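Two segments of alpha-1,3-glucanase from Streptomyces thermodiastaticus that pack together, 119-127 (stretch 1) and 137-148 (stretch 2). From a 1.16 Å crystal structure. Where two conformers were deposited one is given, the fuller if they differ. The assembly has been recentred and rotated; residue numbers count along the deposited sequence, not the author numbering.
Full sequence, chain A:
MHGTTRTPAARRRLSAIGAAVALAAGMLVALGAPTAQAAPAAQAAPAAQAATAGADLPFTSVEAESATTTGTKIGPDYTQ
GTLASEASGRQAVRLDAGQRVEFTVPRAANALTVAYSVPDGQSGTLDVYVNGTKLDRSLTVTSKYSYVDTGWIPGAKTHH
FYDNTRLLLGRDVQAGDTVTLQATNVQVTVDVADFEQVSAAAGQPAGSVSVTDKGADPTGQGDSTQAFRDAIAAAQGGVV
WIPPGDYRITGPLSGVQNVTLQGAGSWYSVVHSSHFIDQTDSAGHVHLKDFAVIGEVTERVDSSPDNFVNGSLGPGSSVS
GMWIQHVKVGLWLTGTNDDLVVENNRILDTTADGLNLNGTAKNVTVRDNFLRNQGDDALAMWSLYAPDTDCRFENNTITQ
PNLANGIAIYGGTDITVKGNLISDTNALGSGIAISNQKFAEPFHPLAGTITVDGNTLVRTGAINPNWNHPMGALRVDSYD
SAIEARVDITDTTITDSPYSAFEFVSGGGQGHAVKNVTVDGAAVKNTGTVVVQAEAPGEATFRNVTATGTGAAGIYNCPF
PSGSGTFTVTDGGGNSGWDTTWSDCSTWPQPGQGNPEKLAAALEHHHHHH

Stretch 1 119-127: PDGQSGTLD
Stretch 2 (137-148) RSLTVTSKYSYV

Strand 123-127 runs antiparallel to the strand that ends at Thr-142, their directions 143° apart. Ser-123 pairs with Thr-142 (CA to CA 4.1 Å), Gly-124 with Val-141, Thr-125 with Thr-140 and Leu-126 with Leu-139. Two narrow rings of hydrogen bonds fix this register: Gly-124 N to Val-141 O is 2.8 Å and Val-141 N to Gly-124 O 3.0 Å; Leu-126 N to Leu-139 O and Leu-139 N to Leu-126 O are both 2.8 Å.

The faces divide by chemistry. Leu-126, Leu-139 and Val-141 share the buried one. The backbone of Leu-126 sets its CB 4.1 Å from Leu-139 CB and 4.2 Å from Val-141 CG1; the side chain then continues with chi1 t and chi2 p. Leu-139 is m, t and Val-141 has chi1 -71°. Gly-124, extended at 177/-147, adds no side chain here. The more exposed face carries Ser-123 (p), Thr-125 (p), Thr-140 (m), Thr-142 (t) and Ser-138 (p), short polar groups suited to a solvent-accessible surface. Thr-125 CB lies 3.5 Å from Ser-138 OG, while Thr-142 OG1 turns back to accept from Lys-144 N at 3.0 Å, bracing the type I turn 143-146.

Beyond the strands, Pro-119 to Gln-122 make a type II turn, closed by Gln-122 N to Pro-119 O at 3.0 Å. Gly-121, at 94/-12, suits its place because a CB would jam against the preceding carbonyl. Ser-143, chi1 p, points its buried hydroxyl into this turn: OG donates to Gln-122 O at 2.8 Å and accepts a weak bond from Gly-121 N at 3.0 Å. Ser-143 N also reaches Gln-122 O, at 3.2 Å.

Tyr-147, at 68/75 with chi1 -56° and chi2 -86°, lays a ring face against Asp-120, whose CB sits 3.6 Å from the ring centroid. With chi1 t, Asp-120 brings OD2 to 3.4 Å from Tyr-147 CB.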

# COMPACT_ATOMS: atom_id res chain seq x y z
N PRO A 119 6.74 7.78 -20.97
CA PRO A 119 8.19 7.96 -20.87
C PRO A 119 8.56 9.20 -20.07
O PRO A 119 7.87 10.22 -20.11
CB PRO A 119 8.64 8.07 -22.33
CG PRO A 119 7.60 7.32 -23.09
CD PRO A 119 6.32 7.65 -22.38
N ASP A 120 9.66 9.09 -19.34
CA ASP A 120 10.09 10.18 -18.47
C ASP A 120 10.35 11.43 -19.30
O ASP A 120 10.97 11.37 -20.36
CB ASP A 120 11.36 9.78 -17.73
CG ASP A 120 11.60 10.62 -16.50
OD1 ASP A 120 10.73 11.45 -16.16
OD2 ASP A 120 12.66 10.44 -15.86
N GLY A 121 9.83 12.56 -18.83
CA GLY A 121 9.92 13.82 -19.54
C GLY A 121 8.72 14.14 -20.41
O GLY A 121 8.60 15.28 -20.87
N GLN A 122 7.84 13.19 -20.64
CA GLN A 122 6.74 13.36 -21.57
C GLN A 122 5.40 13.37 -20.84
O GLN A 122 5.28 12.94 -19.69
CB GLN A 122 6.74 12.28 -22.64
CG GLN A 122 8.01 12.28 -23.48
CD GLN A 122 8.03 11.15 -24.48
OE1 GLN A 122 7.09 10.37 -24.57
NE2 GLN A 122 9.11 11.06 -25.25
N SER A 123 4.39 13.86 -21.55
CA SER A 123 3.04 13.90 -21.03
C SER A 123 2.09 14.00 -22.21
O SER A 123 2.50 14.28 -23.34
CB SER A 123 2.84 15.07 -20.07
OG SER A 123 3.03 16.31 -20.74
N GLY A 124 0.81 13.77 -21.93
CA GLY A 124 -0.20 13.90 -22.96
C GLY A 124 -1.56 13.51 -22.43
O GLY A 124 -1.86 13.74 -21.25
N THR A 125 -2.38 12.94 -23.28
CA THR A 125 -3.71 12.52 -22.88
C THR A 125 -3.99 11.14 -23.44
O THR A 125 -3.28 10.65 -24.33
CB THR A 125 -4.79 13.50 -23.36
OG1 THR A 125 -4.69 13.66 -24.77
CG2 THR A 125 -4.64 14.85 -22.68
N LEU A 126 -5.02 10.51 -22.90
CA LEU A 126 -5.47 9.20 -23.33
C LEU A 126 -6.97 9.31 -23.56
O LEU A 126 -7.72 9.67 -22.64
CB LEU A 126 -5.16 8.18 -22.23
CG LEU A 126 -5.32 6.69 -22.52
CD1 LEU A 126 -4.50 6.23 -23.72
CD2 LEU A 126 -4.92 5.90 -21.29
N ASP A 127 -7.41 9.06 -24.79
CA ASP A 127 -8.82 9.21 -25.12
C ASP A 127 -9.62 8.05 -24.56
O ASP A 127 -9.11 6.94 -24.39
CB ASP A 127 -9.02 9.30 -26.64
CG ASP A 127 -8.70 10.68 -27.19
OD1 ASP A 127 -8.41 11.59 -26.40
OD2 ASP A 127 -8.78 10.85 -28.43
N ARG A 137 -14.16 14.00 -22.88
CA ARG A 137 -13.02 14.32 -22.04
C ARG A 137 -12.03 13.18 -22.18
O ARG A 137 -12.39 12.08 -22.60
CB ARG A 137 -13.41 14.43 -20.58
CG ARG A 137 -13.94 15.75 -20.13
CD ARG A 137 -14.77 15.58 -18.86
NE ARG A 137 -16.05 14.90 -19.09
CZ ARG A 137 -16.24 13.58 -19.26
NH1 ARG A 137 -15.26 12.70 -19.15
NH2 ARG A 137 -17.47 13.13 -19.47
N SER A 138 -10.79 13.46 -21.83
CA SER A 138 -9.73 12.48 -21.92
C SER A 138 -9.03 12.40 -20.57
O SER A 138 -9.20 13.25 -19.70
CB SER A 138 -8.71 12.87 -22.99
OG SER A 138 -8.15 14.13 -22.70
N LEU A 139 -8.24 11.34 -20.41
CA LEU A 139 -7.44 11.19 -19.21
C LEU A 139 -6.12 11.92 -19.41
O LEU A 139 -5.49 11.80 -20.46
CB LEU A 139 -7.16 9.71 -18.95
CG LEU A 139 -8.36 8.84 -18.55
CD1 LEU A 139 -8.10 7.39 -18.92
CD2 LEU A 139 -8.64 8.98 -17.07
N THR A 140 -5.71 12.68 -18.40
CA THR A 140 -4.39 13.29 -18.42
C THR A 140 -3.36 12.26 -17.99
O THR A 140 -3.52 11.61 -16.96
CB THR A 140 -4.36 14.49 -17.47
OG1 THR A 140 -5.33 15.45 -17.90
CG2 THR A 140 -2.97 15.13 -17.46
N VAL A 141 -2.31 12.09 -18.79
CA VAL A 141 -1.24 11.15 -18.48
C VAL A 141 0.08 11.91 -18.46
O VAL A 141 0.34 12.75 -19.33
CB VAL A 141 -1.19 9.96 -19.46
CG1 VAL A 141 -2.37 9.03 -19.22
CG2 VAL A 141 -1.18 10.44 -20.90
N THR A 142 0.90 11.62 -17.45
CA THR A 142 2.15 12.35 -17.30
C THR A 142 3.19 11.49 -16.61
O THR A 142 2.87 10.50 -15.94
CB THR A 142 1.94 13.66 -16.53
OG1 THR A 142 3.18 14.38 -16.48
CG2 THR A 142 1.45 13.38 -15.11
N SER A 143 4.45 11.90 -16.79
CA SER A 143 5.59 11.34 -16.08
C SER A 143 6.01 12.21 -14.90
O SER A 143 6.96 11.84 -14.19
CB SER A 143 6.77 11.15 -17.03
OG SER A 143 7.12 12.39 -17.64
N LYS A 144 5.31 13.32 -14.66
CA LYS A 144 5.73 14.29 -13.66
C LYS A 144 5.89 13.67 -12.28
O LYS A 144 6.83 14.00 -11.55
CB LYS A 144 4.73 15.45 -13.62
CG LYS A 144 4.97 16.41 -12.46
CD LYS A 144 3.95 17.54 -12.45
CE LYS A 144 4.27 18.50 -11.32
NZ LYS A 144 3.30 19.63 -11.24
N TYR A 145 4.99 12.76 -11.90
CA TYR A 145 4.98 12.19 -10.57
C TYR A 145 5.72 10.87 -10.49
O TYR A 145 5.69 10.21 -9.44
CB TYR A 145 3.54 12.02 -10.08
CG TYR A 145 2.73 13.27 -10.27
CD1 TYR A 145 2.89 14.36 -9.42
CD2 TYR A 145 1.83 13.38 -11.32
CE1 TYR A 145 2.16 15.52 -9.61
CE2 TYR A 145 1.09 14.54 -11.51
CZ TYR A 145 1.27 15.60 -10.66
OH TYR A 145 0.53 16.75 -10.85
N SER A 146 6.39 10.47 -11.57
CA SER A 146 7.01 9.17 -11.72
C SER A 146 8.51 9.32 -11.88
O SER A 146 9.04 10.42 -12.04
CB SER A 146 6.41 8.44 -12.94
OG SER A 146 5.01 8.24 -12.78
N TYR A 147 9.21 8.17 -11.85
CA TYR A 147 10.66 8.10 -12.05
C TYR A 147 11.40 8.74 -10.89
O TYR A 147 11.94 9.85 -11.00
CB TYR A 147 11.09 8.66 -13.41
CG TYR A 147 10.39 7.98 -14.56
CD1 TYR A 147 10.88 6.80 -15.10
CD2 TYR A 147 9.22 8.50 -15.09
CE1 TYR A 147 10.23 6.16 -16.15
CE2 TYR A 147 8.56 7.87 -16.13
CZ TYR A 147 9.07 6.71 -16.66
OH TYR A 147 8.43 6.07 -17.69
N VAL A 148 11.42 8.03 -9.77
CA VAL A 148 11.92 8.52 -8.49
C VAL A 148 13.21 7.77 -8.17
O VAL A 148 13.25 6.54 -8.22
CB VAL A 148 10.87 8.30 -7.39
CG1 VAL A 148 11.44 8.65 -6.02
CG2 VAL A 148 9.61 9.10 -7.69
O HOH W 1 12.66 11.99 -13.45